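Side-chain contacts in extracellular fatty acid-binding protein (Gallus gallus, PDB 3SAO), which binds bacterial ferric siderophores tightly, as well as lysophosphatidic acid and long-chain fatty acids, and may act as an antibacterial lipocalin: residues V84-T89 and A95-T100; T123-F128 and V142-S147; S19-F24 and D104-H109; L46-A51 and R112-S117; V15-N20 and G29-V34. All coordinates share one frame; numbering follows the deposited sequence.

Contact 1. Residues V84-T89 and A95-T100. With NKN ((2R)-2-hydroxy-3-(phosphonooxy)propyl tetradecanoate), chain C.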
# COMPACT_ATOMS: atom_id res chain seq x y z
N VAL A 84 7.82 3.49 6.30
CA VAL A 84 6.42 3.82 6.06
C VAL A 84 5.83 4.64 7.20
O VAL A 84 6.10 4.38 8.36
CB VAL A 84 5.55 2.56 5.85
CG1 VAL A 84 5.97 1.85 4.59
CG2 VAL A 84 5.67 1.62 7.03
N GLU A 85 5.11 5.69 6.83
CA GLU A 85 4.46 6.60 7.79
C GLU A 85 2.98 6.56 7.55
O GLU A 85 2.51 6.75 6.42
CB GLU A 85 4.94 8.04 7.58
CG GLU A 85 6.42 8.18 7.42
CD GLU A 85 6.82 9.56 6.99
OE1 GLU A 85 7.68 9.64 6.08
OE2 GLU A 85 6.27 10.56 7.54
N VAL A 86 2.23 6.47 8.63
CA VAL A 86 0.79 6.53 8.57
C VAL A 86 0.46 8.01 8.70
O VAL A 86 0.74 8.65 9.73
CB VAL A 86 0.11 5.72 9.71
CG1 VAL A 86 -1.40 5.75 9.54
CG2 VAL A 86 0.62 4.27 9.74
N LEU A 87 -0.11 8.57 7.65
CA LEU A 87 -0.45 10.00 7.65
C LEU A 87 -1.85 10.28 8.18
O LEU A 87 -2.15 11.37 8.73
CB LEU A 87 -0.34 10.55 6.23
CG LEU A 87 1.02 10.47 5.50
CD1 LEU A 87 1.00 11.29 4.20
CD2 LEU A 87 2.16 10.88 6.40
N ASP A 88 -2.72 9.29 8.01
CA ASP A 88 -4.11 9.38 8.41
C ASP A 88 -4.72 8.02 8.36
O ASP A 88 -4.44 7.26 7.42
CB ASP A 88 -4.92 10.31 7.51
CG ASP A 88 -6.24 10.73 8.17
OD1 ASP A 88 -6.19 11.10 9.34
OD2 ASP A 88 -7.33 10.59 7.57
N THR A 89 -5.57 7.74 9.34
CA THR A 89 -6.34 6.50 9.38
C THR A 89 -7.44 6.50 10.45
O THR A 89 -7.31 7.14 11.50
CB THR A 89 -5.43 5.26 9.61
OG1 THR A 89 -6.24 4.09 9.59
CG2 THR A 89 -4.72 5.33 10.93
N ALA A 95 -6.58 3.85 5.33
CA ALA A 95 -5.37 4.46 5.84
C ALA A 95 -4.58 5.08 4.68
O ALA A 95 -4.49 4.48 3.61
CB ALA A 95 -4.49 3.47 6.55
N VAL A 96 -3.97 6.22 4.94
CA VAL A 96 -3.06 6.89 4.01
C VAL A 96 -1.62 6.72 4.49
O VAL A 96 -1.26 7.12 5.59
CB VAL A 96 -3.38 8.38 3.85
CG1 VAL A 96 -2.43 9.02 2.80
CG2 VAL A 96 -4.82 8.55 3.45
N ILE A 97 -0.80 6.09 3.65
CA ILE A 97 0.55 5.67 4.01
C ILE A 97 1.51 6.37 3.09
O ILE A 97 1.32 6.41 1.86
CB ILE A 97 0.76 4.13 3.78
CG1 ILE A 97 -0.26 3.33 4.55
CG2 ILE A 97 2.20 3.71 4.16
CD1 ILE A 97 -0.23 3.57 5.99
N PHE A 98 2.57 6.91 3.65
CA PHE A 98 3.59 7.49 2.80
C PHE A 98 4.85 6.63 2.97
O PHE A 98 5.32 6.44 4.09
CB PHE A 98 3.86 8.93 3.20
CG PHE A 98 4.89 9.60 2.35
CD1 PHE A 98 4.56 10.07 1.08
CD2 PHE A 98 6.17 9.78 2.80
CE1 PHE A 98 5.52 10.69 0.27
CE2 PHE A 98 7.12 10.42 2.00
CZ PHE A 98 6.78 10.86 0.73
N ALA A 99 5.37 6.14 1.85
CA ALA A 99 6.51 5.22 1.82
C ALA A 99 7.74 5.86 1.21
O ALA A 99 7.65 6.53 0.19
CB ALA A 99 6.15 3.98 1.03
N THR A 100 8.89 5.62 1.84
CA THR A 100 10.17 6.06 1.33
C THR A 100 11.14 4.89 1.28
O THR A 100 11.38 4.24 2.33
CB THR A 100 10.75 7.13 2.26
OG1 THR A 100 9.84 8.24 2.33
CG2 THR A 100 12.12 7.59 1.78
OAA NKN C . 4.66 -0.69 2.22
OAB NKN C . 3.52 1.31 1.65
PAC NKN C . 3.30 -0.07 2.18
OAD NKN C . 2.23 -0.88 1.48
OAE NKN C . -3.01 -0.25 6.93
OAF NKN C . 2.78 0.08 3.69
CAG NKN C . 2.38 -0.98 4.57
CAH NKN C . 1.65 -0.42 5.79
CAI NKN C . 0.30 -1.05 6.14
OAJ NKN C . -0.68 -0.05 6.48
CAK NKN C . -1.85 -0.20 7.36
CAL NKN C . -1.65 -0.23 8.85
CAM NKN C . -2.40 0.94 9.47
CAN NKN C . -1.99 1.19 10.91
CAO NKN C . -0.79 0.34 11.33
OAY NKN C . 2.53 -0.64 6.90
O HOH W 1 8.20 7.40 4.58

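Contact 2. Residues T123-F128 and V142-S147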
# COMPACT_ATOMS: atom_id res chain seq x y z
N THR A 123 -14.89 9.74 1.24
CA THR A 123 -14.24 10.41 2.36
C THR A 123 -12.75 10.11 2.37
O THR A 123 -11.90 11.02 2.42
CB THR A 123 -14.86 9.95 3.69
OG1 THR A 123 -16.24 10.35 3.75
CG2 THR A 123 -14.12 10.55 4.88
N ALA A 124 -12.44 8.82 2.34
CA ALA A 124 -11.07 8.34 2.27
C ALA A 124 -10.34 8.88 1.05
O ALA A 124 -9.18 9.29 1.16
CB ALA A 124 -11.06 6.82 2.25
N MET A 125 -10.99 8.85 -0.12
CA MET A 125 -10.32 9.32 -1.33
C MET A 125 -10.00 10.82 -1.20
O MET A 125 -8.92 11.28 -1.62
CB MET A 125 -11.16 9.09 -2.60
CG MET A 125 -10.49 9.57 -3.90
SD MET A 125 -8.88 8.77 -4.29
CE MET A 125 -9.44 7.13 -4.56
N ALA A 126 -10.94 11.58 -0.65
CA ALA A 126 -10.76 13.01 -0.45
C ALA A 126 -9.56 13.34 0.45
O ALA A 126 -8.77 14.26 0.13
CB ALA A 126 -12.03 13.65 0.09
N ILE A 127 -9.36 12.58 1.53
CA ILE A 127 -8.22 12.81 2.44
C ILE A 127 -6.91 12.46 1.74
O ILE A 127 -5.90 13.16 1.91
CB ILE A 127 -8.32 12.04 3.80
CG1 ILE A 127 -7.04 12.17 4.62
CG2 ILE A 127 -8.58 10.56 3.64
CD1 ILE A 127 -6.66 13.56 4.92
N PHE A 128 -6.92 11.36 1.00
CA PHE A 128 -5.73 10.95 0.23
C PHE A 128 -5.31 12.06 -0.76
O PHE A 128 -4.13 12.45 -0.80
CB PHE A 128 -6.02 9.67 -0.52
CG PHE A 128 -4.86 9.15 -1.31
CD1 PHE A 128 -3.77 8.54 -0.69
CD2 PHE A 128 -4.89 9.20 -2.68
CE1 PHE A 128 -2.69 8.07 -1.45
CE2 PHE A 128 -3.82 8.74 -3.44
CZ PHE A 128 -2.73 8.16 -2.82
N VAL A 142 -1.66 10.76 -9.55
CA VAL A 142 -2.55 9.90 -8.75
C VAL A 142 -3.22 8.87 -9.64
O VAL A 142 -3.80 9.22 -10.67
CB VAL A 142 -3.61 10.75 -8.05
CG1 VAL A 142 -4.64 9.90 -7.31
CG2 VAL A 142 -2.94 11.78 -7.14
N ALA A 143 -3.11 7.60 -9.25
CA ALA A 143 -3.74 6.47 -9.92
C ALA A 143 -4.79 5.90 -9.01
O ALA A 143 -4.50 5.56 -7.88
CB ALA A 143 -2.73 5.40 -10.26
N VAL A 144 -6.02 5.84 -9.48
CA VAL A 144 -7.05 5.09 -8.81
C VAL A 144 -7.05 3.73 -9.50
O VAL A 144 -7.21 3.66 -10.70
CB VAL A 144 -8.40 5.78 -8.93
CG1 VAL A 144 -9.50 4.92 -8.30
CG2 VAL A 144 -8.34 7.20 -8.31
N LEU A 145 -6.74 2.67 -8.75
CA LEU A 145 -6.45 1.35 -9.32
C LEU A 145 -7.72 0.55 -9.63
O LEU A 145 -8.50 0.32 -8.74
CB LEU A 145 -5.60 0.56 -8.33
CG LEU A 145 -4.23 1.18 -8.01
CD1 LEU A 145 -3.42 0.39 -6.99
CD2 LEU A 145 -3.47 1.36 -9.34
N PRO A 146 -7.88 0.07 -10.89
CA PRO A 146 -8.97 -0.82 -11.25
C PRO A 146 -8.93 -2.12 -10.42
O PRO A 146 -7.84 -2.58 -10.04
CB PRO A 146 -8.76 -1.06 -12.77
CG PRO A 146 -7.91 0.12 -13.23
CD PRO A 146 -7.03 0.39 -12.05
N SER A 147 -10.10 -2.63 -10.05
CA SER A 147 -10.22 -3.88 -9.30
C SER A 147 -9.67 -5.03 -10.10
O SER A 147 -9.71 -5.03 -11.34
CB SER A 147 -11.69 -4.20 -8.99
OG SER A 147 -12.39 -4.59 -10.17

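Contact 3. Residues S19-F24 and D104-H109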
# COMPACT_ATOMS: atom_id res chain seq x y z
N SER A 19 2.65 9.18 -7.05
CA SER A 19 4.11 9.25 -7.23
C SER A 19 4.45 10.09 -8.45
O SER A 19 3.58 10.30 -9.30
CB SER A 19 4.70 7.85 -7.40
OG SER A 19 6.00 7.85 -7.98
N ASN A 20 5.70 10.51 -8.57
CA ASN A 20 6.13 11.35 -9.69
C ASN A 20 7.25 10.76 -10.56
O ASN A 20 7.87 11.47 -11.34
CB ASN A 20 6.53 12.76 -9.18
CG ASN A 20 7.76 12.75 -8.28
OD1 ASN A 20 8.22 11.71 -7.82
ND2 ASN A 20 8.31 13.94 -8.04
N THR A 21 7.49 9.45 -10.47
CA THR A 21 8.49 8.82 -11.33
C THR A 21 7.95 8.71 -12.76
O THR A 21 6.74 8.59 -12.98
CB THR A 21 8.92 7.43 -10.84
OG1 THR A 21 7.90 6.47 -11.10
CG2 THR A 21 9.24 7.46 -9.33
N ASP A 22 8.84 8.81 -13.75
CA ASP A 22 8.48 8.49 -15.13
C ASP A 22 7.99 7.04 -15.20
O ASP A 22 7.09 6.73 -15.98
CB ASP A 22 9.66 8.71 -16.08
N PHE A 23 8.60 6.17 -14.40
CA PHE A 23 8.26 4.74 -14.43
C PHE A 23 6.82 4.53 -14.01
O PHE A 23 6.07 3.79 -14.66
CB PHE A 23 9.20 3.95 -13.52
N PHE A 24 6.44 5.18 -12.91
CA PHE A 24 5.04 5.20 -12.45
C PHE A 24 4.15 5.91 -13.45
O PHE A 24 3.09 5.41 -13.82
CB PHE A 24 4.96 5.89 -11.09
CG PHE A 24 3.56 6.05 -10.56
CD1 PHE A 24 2.87 7.24 -10.71
CD2 PHE A 24 2.94 5.00 -9.92
CE1 PHE A 24 1.59 7.38 -10.19
CE2 PHE A 24 1.68 5.14 -9.37
CZ PHE A 24 0.99 6.33 -9.52
N ASP A 104 19.57 1.29 -4.52
CA ASP A 104 20.80 1.54 -5.28
C ASP A 104 21.14 3.03 -5.26
O ASP A 104 21.24 3.66 -6.31
CB ASP A 104 20.67 1.05 -6.72
CG ASP A 104 20.23 -0.41 -6.81
OD1 ASP A 104 20.90 -1.28 -6.22
OD2 ASP A 104 19.22 -0.68 -7.50
N GLY A 105 21.27 3.58 -4.06
CA GLY A 105 21.55 5.01 -3.90
C GLY A 105 20.34 5.93 -4.04
O GLY A 105 20.38 7.07 -3.58
N ARG A 106 19.26 5.44 -4.64
CA ARG A 106 18.15 6.30 -5.02
C ARG A 106 16.99 6.24 -4.02
O ARG A 106 16.48 5.16 -3.73
CB ARG A 106 17.66 5.94 -6.43
CG ARG A 106 16.64 6.93 -7.01
CD ARG A 106 16.24 6.54 -8.44
NE ARG A 106 15.03 7.22 -8.88
CZ ARG A 106 14.26 6.82 -9.90
NH1 ARG A 106 14.58 5.74 -10.61
NH2 ARG A 106 13.17 7.51 -10.21
N THR A 107 16.60 7.40 -3.49
CA THR A 107 15.39 7.49 -2.66
C THR A 107 14.11 7.65 -3.50
O THR A 107 13.95 8.64 -4.21
CB THR A 107 15.45 8.71 -1.71
OG1 THR A 107 16.63 8.64 -0.90
CG2 THR A 107 14.23 8.72 -0.80
N LEU A 108 13.20 6.67 -3.39
CA LEU A 108 11.90 6.69 -4.04
C LEU A 108 10.79 6.93 -3.02
O LEU A 108 10.89 6.49 -1.89
CB LEU A 108 11.66 5.36 -4.76
CG LEU A 108 12.61 4.95 -5.89
CD1 LEU A 108 12.59 3.44 -6.11
CD2 LEU A 108 12.26 5.66 -7.18
N HIS A 109 9.75 7.68 -3.40
CA HIS A 109 8.64 7.94 -2.52
C HIS A 109 7.37 7.53 -3.24
O HIS A 109 7.27 7.63 -4.47
CB HIS A 109 8.53 9.42 -2.10
CG HIS A 109 9.78 9.97 -1.47
ND1 HIS A 109 10.09 9.77 -0.14
CD2 HIS A 109 10.74 10.79 -1.96
CE1 HIS A 109 11.22 10.41 0.15
NE2 HIS A 109 11.62 11.05 -0.94

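Contact 4. Residues L46-A51 and R112-S117. With NKN ((2R)-2-hydroxy-3-(phosphonooxy)propyl tetradecanoate), chain C.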
# COMPACT_ATOMS: atom_id res chain seq x y z
N LEU A 46 4.81 -5.95 12.35
CA LEU A 46 3.74 -6.51 11.51
C LEU A 46 4.30 -6.98 10.21
O LEU A 46 5.27 -6.39 9.70
CB LEU A 46 2.64 -5.48 11.26
CG LEU A 46 3.03 -4.13 10.73
CD1 LEU A 46 2.86 -4.14 9.23
CD2 LEU A 46 2.14 -3.04 11.37
N GLU A 47 3.64 -7.98 9.63
CA GLU A 47 4.04 -8.50 8.34
C GLU A 47 2.88 -8.24 7.41
O GLU A 47 1.75 -8.52 7.76
CB GLU A 47 4.38 -9.99 8.38
CG GLU A 47 4.80 -10.55 7.01
CD GLU A 47 5.31 -11.99 7.03
OE1 GLU A 47 4.80 -12.84 7.77
OE2 GLU A 47 6.15 -12.31 6.18
N VAL A 48 3.17 -7.62 6.29
CA VAL A 48 2.20 -7.42 5.24
C VAL A 48 2.42 -8.44 4.11
O VAL A 48 3.54 -8.58 3.58
CB VAL A 48 2.24 -5.99 4.68
CG1 VAL A 48 1.05 -5.76 3.70
CG2 VAL A 48 2.30 -4.99 5.81
N SER A 49 1.35 -9.14 3.73
CA SER A 49 1.39 -10.04 2.59
C SER A 49 0.65 -9.42 1.43
O SER A 49 -0.45 -8.93 1.60
CB SER A 49 0.72 -11.36 2.97
OG SER A 49 1.44 -11.95 4.03
N TYR A 50 1.28 -9.35 0.26
CA TYR A 50 0.69 -8.65 -0.87
C TYR A 50 0.44 -9.65 -2.01
O TYR A 50 1.16 -10.65 -2.12
CB TYR A 50 1.65 -7.61 -1.42
CG TYR A 50 2.18 -6.62 -0.42
CD1 TYR A 50 1.52 -5.41 -0.21
CD2 TYR A 50 3.37 -6.84 0.25
CE1 TYR A 50 2.05 -4.44 0.65
CE2 TYR A 50 3.89 -5.87 1.14
CZ TYR A 50 3.24 -4.68 1.31
OH TYR A 50 3.73 -3.74 2.19
N ALA A 51 -0.54 -9.33 -2.84
CA ALA A 51 -0.83 -10.02 -4.09
C ALA A 51 -1.25 -8.99 -5.14
O ALA A 51 -2.23 -8.23 -4.98
CB ALA A 51 -1.95 -11.11 -3.82
N ARG A 112 0.29 5.66 -0.73
CA ARG A 112 -0.69 4.61 -0.98
C ARG A 112 -1.98 4.79 -0.13
O ARG A 112 -1.95 5.23 0.99
CB ARG A 112 -0.08 3.25 -0.71
CG ARG A 112 1.17 2.93 -1.47
CD ARG A 112 1.63 1.52 -1.19
NE ARG A 112 2.59 1.11 -2.20
CZ ARG A 112 3.90 1.36 -2.14
NH1 ARG A 112 4.42 1.95 -1.08
NH2 ARG A 112 4.68 1.01 -3.15
N LEU A 113 -3.14 4.47 -0.70
CA LEU A 113 -4.39 4.45 0.06
C LEU A 113 -4.82 3.00 0.25
O LEU A 113 -5.13 2.30 -0.72
CB LEU A 113 -5.48 5.23 -0.68
CG LEU A 113 -6.89 5.25 -0.10
CD1 LEU A 113 -6.93 5.81 1.35
CD2 LEU A 113 -7.80 6.06 -1.07
N TYR A 114 -4.83 2.56 1.50
CA TYR A 114 -5.42 1.30 1.92
C TYR A 114 -6.92 1.48 2.18
O TYR A 114 -7.33 2.44 2.83
CB TYR A 114 -4.72 0.79 3.19
CG TYR A 114 -3.39 0.12 2.94
CD1 TYR A 114 -3.23 -1.25 3.20
CD2 TYR A 114 -2.30 0.82 2.48
CE1 TYR A 114 -2.03 -1.89 2.96
CE2 TYR A 114 -1.07 0.16 2.23
CZ TYR A 114 -0.96 -1.19 2.48
OH TYR A 114 0.19 -1.87 2.22
N SER A 115 -7.73 0.53 1.71
CA SER A 115 -9.16 0.48 2.03
C SER A 115 -9.59 -0.95 2.43
O SER A 115 -9.06 -1.91 1.88
CB SER A 115 -9.95 0.99 0.82
OG SER A 115 -11.35 0.94 1.04
N ARG A 116 -10.55 -1.11 3.36
CA ARG A 116 -11.09 -2.46 3.67
C ARG A 116 -11.99 -2.95 2.58
O ARG A 116 -12.11 -4.15 2.37
CB ARG A 116 -11.91 -2.50 4.96
CG ARG A 116 -11.10 -2.36 6.20
CD ARG A 116 -10.40 -3.65 6.50
NE ARG A 116 -9.95 -3.65 7.88
CZ ARG A 116 -9.29 -4.64 8.46
NH1 ARG A 116 -8.98 -5.72 7.77
NH2 ARG A 116 -8.96 -4.54 9.74
N SER A 117 -12.69 -2.03 1.94
CA SER A 117 -13.53 -2.37 0.80
C SER A 117 -12.84 -2.00 -0.51
O SER A 117 -12.15 -0.97 -0.61
CB SER A 117 -14.86 -1.62 0.89
OG SER A 117 -15.67 -1.92 -0.23
OAA NKN C . 4.66 -0.69 2.22
OAB NKN C . 3.52 1.31 1.65
PAC NKN C . 3.30 -0.07 2.18
OAD NKN C . 2.23 -0.88 1.48
OAE NKN C . -3.01 -0.25 6.93
OAF NKN C . 2.78 0.08 3.69
CAG NKN C . 2.38 -0.98 4.57
CAH NKN C . 1.65 -0.42 5.79
CAI NKN C . 0.30 -1.05 6.14
OAJ NKN C . -0.68 -0.05 6.48
CAK NKN C . -1.85 -0.20 7.36
CAL NKN C . -1.65 -0.23 8.85
CAM NKN C . -2.40 0.94 9.47
CAN NKN C . -1.99 1.19 10.91
CAO NKN C . -0.79 0.34 11.33
OAY NKN C . 2.53 -0.64 6.90

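Contact 5. Residues V15-N20 and G29-V34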
# COMPACT_ATOMS: atom_id res chain seq x y z
N VAL A 15 -5.81 0.83 -3.06
CA VAL A 15 -6.81 1.24 -4.05
C VAL A 15 -6.40 2.51 -4.77
O VAL A 15 -6.99 2.87 -5.79
CB VAL A 15 -8.23 1.40 -3.41
CG1 VAL A 15 -8.65 0.11 -2.73
CG2 VAL A 15 -8.28 2.61 -2.44
N ALA A 16 -5.34 3.17 -4.31
CA ALA A 16 -4.79 4.32 -5.03
C ALA A 16 -3.35 4.55 -4.61
O ALA A 16 -2.94 4.13 -3.55
CB ALA A 16 -5.62 5.59 -4.78
N LEU A 17 -2.63 5.22 -5.48
CA LEU A 17 -1.21 5.47 -5.41
C LEU A 17 -0.95 6.87 -5.88
O LEU A 17 -1.68 7.41 -6.72
CB LEU A 17 -0.45 4.54 -6.35
CG LEU A 17 -0.69 3.04 -6.17
CD1 LEU A 17 0.07 2.29 -7.31
CD2 LEU A 17 -0.25 2.57 -4.81
N ALA A 18 0.11 7.46 -5.36
CA ALA A 18 0.58 8.73 -5.86
C ALA A 18 2.10 8.74 -5.92
O ALA A 18 2.77 8.40 -4.93
CB ALA A 18 0.04 9.90 -5.02
N SER A 19 2.65 9.18 -7.05
CA SER A 19 4.11 9.25 -7.23
C SER A 19 4.45 10.09 -8.45
O SER A 19 3.58 10.30 -9.30
CB SER A 19 4.70 7.85 -7.40
OG SER A 19 6.00 7.85 -7.98
N ASN A 20 5.70 10.51 -8.57
CA ASN A 20 6.13 11.35 -9.69
C ASN A 20 7.25 10.76 -10.56
O ASN A 20 7.87 11.47 -11.34
CB ASN A 20 6.53 12.76 -9.18
CG ASN A 20 7.76 12.75 -8.28
OD1 ASN A 20 8.22 11.71 -7.82
ND2 ASN A 20 8.31 13.94 -8.04
N GLY A 29 -1.19 3.47 -15.78
CA GLY A 29 -2.37 3.01 -16.50
C GLY A 29 -2.52 1.50 -16.59
O GLY A 29 -3.58 1.00 -16.95
N LYS A 30 -1.43 0.76 -16.32
CA LYS A 30 -1.45 -0.70 -16.34
C LYS A 30 -1.72 -1.30 -14.97
O LYS A 30 -2.00 -2.50 -14.85
CB LYS A 30 -0.10 -1.23 -16.84
N MET A 31 -1.64 -0.47 -13.93
CA MET A 31 -1.60 -0.96 -12.57
C MET A 31 -2.99 -1.31 -12.08
O MET A 31 -4.00 -0.73 -12.51
CB MET A 31 -0.95 0.09 -11.66
CG MET A 31 0.52 0.34 -11.97
SD MET A 31 1.32 1.48 -10.78
CE MET A 31 2.96 1.61 -11.49
N LYS A 32 -3.05 -2.36 -11.27
CA LYS A 32 -4.31 -2.87 -10.72
C LYS A 32 -4.24 -2.85 -9.20
O LYS A 32 -3.15 -2.85 -8.62
CB LYS A 32 -4.56 -4.30 -11.16
CG LYS A 32 -4.63 -4.50 -12.66
CD LYS A 32 -5.73 -3.66 -13.28
CE LYS A 32 -6.23 -4.27 -14.60
NZ LYS A 32 -5.12 -4.53 -15.54
N MET A 33 -5.40 -2.92 -8.59
CA MET A 33 -5.54 -3.00 -7.15
C MET A 33 -4.77 -4.17 -6.54
O MET A 33 -4.72 -5.27 -7.09
CB MET A 33 -7.03 -3.12 -6.81
CG MET A 33 -7.41 -2.79 -5.40
SD MET A 33 -9.21 -2.89 -5.14
CE MET A 33 -9.84 -1.57 -6.15
N VAL A 34 -4.07 -3.86 -5.46
CA VAL A 34 -3.26 -4.85 -4.74
C VAL A 34 -4.01 -5.34 -3.52
O VAL A 34 -4.54 -4.54 -2.74
CB VAL A 34 -1.95 -4.22 -4.33
CG1 VAL A 34 -1.07 -5.24 -3.56
CG2 VAL A 34 -1.25 -3.71 -5.55

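Contact 1. Residues V84-T89 and A95-T100
Glu85 and Phe98 lie side by side across the two strands and point the same way, with the carboxylate plane turned 85° from the ring plane. Glu85 OE1 reaches the edge of the ring, 3.6 Å from Phe98 CD2, and lies 2.7 Å from a water that is also near Phe98 O and Thr100 OG1. Beneath this pair the backbones exchange two bonds, Glu85 N to Phe98 O and Phe98 N to Glu85 O, each 2.8 Å. Leu87 runs obliquely over the stem of Phe98, its CD1 3.8 Å from Phe98 CB. These strands form an antiparallel hairpin of the lipocalin barrel, interrupted by a classic beta bulge: two residues, Leu87 and Asp88, stand opposite the single Val96, Leu87 N giving its hydrogen to Val96 O while Val96 N bonds to Asp88 O at 2.7 Å. On the outer face helix 122-133 packs on Leu87, Asp88 and Val96, while Arg135 makes a cation-pi contact with the Phe98 ring. On the inner face, Ile97 CG1 is anti to its carbonyl carbon (chi1 -57°), and CD1 comes within 3.9 Å of Val86 CG2 and 3.7 Å of ligand atom OAJ. Val84 CG1 approaches phosphate oxygen OAA, and Ala99 CB lies near OAB.

Contact 2. Residues T123-F128 and V142-S147
The Phe128 ring meets Val142 at its edge, with Val142 CG1 near the ring plane and 4.1 Å from Phe128 CE2. The side chain is also packed against the barrel: Ala16 and Ala18 of strand 10-18, Val96 of strand 94-103, and Met111 and Leu113 of strand 106-115 all touch it. This is the lipocalin arrangement in which a helix after the last barrel strand, here helix 122-133, lies against the outside of the barrel, and the short strand 142-144 then pairs with strand 10-18. Phe128 and Val142 pass each other head to tail, and only CE2 and CG1 come close across the two segments. CG of Phe128 stands anti to the backbone N (chi1 -178°), carrying the ring from the helix toward the sheet. One helical turn earlier, Met125 also points toward the strand, with its chain bent at chi2 and chi3, both a little over 60°, so that the terminal methyl does the touching. The two backbones stay well apart, Met125 CA and Val144 CA being 9.2 Å from each other, and the side chains bridge that distance by apolar contact alone. Met125 and Val144 meet at a slant, with Met125 CE 3.9 Å from Val144 CG2.

Contact 3. Residues S19-F24 and D104-H109
Segment 19-24 leaves strand 10-18 and turns into helix 22-27, while segment 104-109 leads from a turn into strand 106-115; their backbones are closest at Ser19 and His109, with CA atoms 6.7 Å apart, and separate to 8.3 Å between the CA atoms of Thr21 and Leu108. The contact lies on the surface of the lipocalin barrel, where neighbouring strands 10-18 and 106-115 diverge. Thr21 is the N-cap of the helix: its OG1 accepts from Phe24 N at 2.7 Å with an N-H...O angle of 161°. A chi1 of 75° puts OG1 between the backbone N and the carbonyl carbon, where it can make this cap, and leaves CG2 anti to the carbonyl carbon, turned to the other segment. A weak bond from Thr21 N to Ser19 OG, 3.3 Å long, adds a second tie within the turn. Thr21 is seen to take part in enterobactin binding, so the cap also holds a site residue. Within segment 104-109, the extended Arg106 chain lays its guanidinium beside Leu108, whose CD2 lies 3.4 Å above one face, toward the rim. Thr21 CG2 meets both residues, approaching Arg106 NH2 obliquely at 4.0 Å and lying 4.1 Å from Leu108 CD2.

Contact 4. Residues L46-A51 and R112-S117
Inside the lipocalin barrel, strands 45-52 and 106-115 face each other across the ligand cavity, and their side chains meet around the phosphate of the bound lysophosphatidic acid. The backbones are far apart, with the CA atoms of Tyr50 and Tyr114 12.0 Å from each other, so the long side chains span the cavity. The two tyrosines cross at about a right angle. Tyr114 OH lies at the edge of the Tyr50 ring, near its plane and 3.5 Å from Tyr50 CE1, while Val48 CG1 covers one face of that ring, toward the rim. Phosphate oxygen OAD joins the pair: Tyr114 OH donates to it over 2.4 Å, too short for its exact length to be relied on, with OAD in the plane of the Tyr114 ring, and Tyr50 OH adds a weak bond of 3.3 Å. Above one face of Tyr114 sits the ligand's ester oxygen OAJ, 4.1 Å over the ring centre, so one ring touches both headgroup and ester. Arg112 takes a different oxygen. Its chain is extended from CG to NE and then turns at chi4 (86°), letting NH1 donate to OAB at 2.9 Å, with a bent N-H...O angle of 131°. Trp61 stacks on Tyr50. Two phenols and Arg112 hold the phosphate, Tyr50 only weakly, and Lys82 also bonds the ligand, in the calyx, the central ligand-binding cavity of the lipocalin fold.

Contact 5. Residues V15-N20 and G29-V34
This is a buried, apolar contact in which the first strand of the lipocalin barrel, 10-18, is met by the loop that runs from helix 22-27 to strand 34-41. The touching parts run in roughly opposed directions, 139° apart, and the distance between them widens along the contact: the CA atoms of Val15 and Met33 are 5.4 Å apart, those of Leu17 and Met31 9.6 Å. One valine and one leucine methyl each meet a methionine sulfur, and the two pairs differ in orientation. Val15 and Met33 lie side by side, pointing the same way. The Met33 chain leaves with CG anti to the backbone N and stays extended until it bends at chi3 (-66°), which curls its end round the valine methyl: Val15 CG1 is 3.9 Å from Met33 SD and 4.0 Å from Met33 CE. At the wider end the side chains must reach farther. Met31 is extended beyond CG, with chi2 and chi3 both close to 180°, and crosses Leu17 at about a right angle. Phe24 of helix 22-27 packs on Leu17 and Met31 alike, Leu145 touches Met31, and Arg112 of the phosphate site lies against Leu17. The loop's backbone is tied down separately, Met33 O accepting from Gln148 NE2. At the crossing itself a single methyl meets the thioether, with Leu17 CD1 3.8 Å from Met31 SD.

Overall arrangement
Contacts 4 and 5 are buried, contacts 1 and 2 partly so, and contact 3 lies at the surface. Contact 1 is the one with backbone hydrogen bonds between its segments; the others rely mainly on side chains. Contacts 1 and 4 both touch the ligand, contact 1 mainly with aliphatic groups and contact 4 with polar ones, and they are linked where Ala95 and Ile97 pair with Tyr114 and Arg112. Contacts 3 and 4 use strand 106-115 at points about 21 Å apart between centres. Contacts 2 and 5 are apolar and adjacent, about 9 Å between centres, with Ala143 paired to Leu17. Phe24 of contact 3 reaches both.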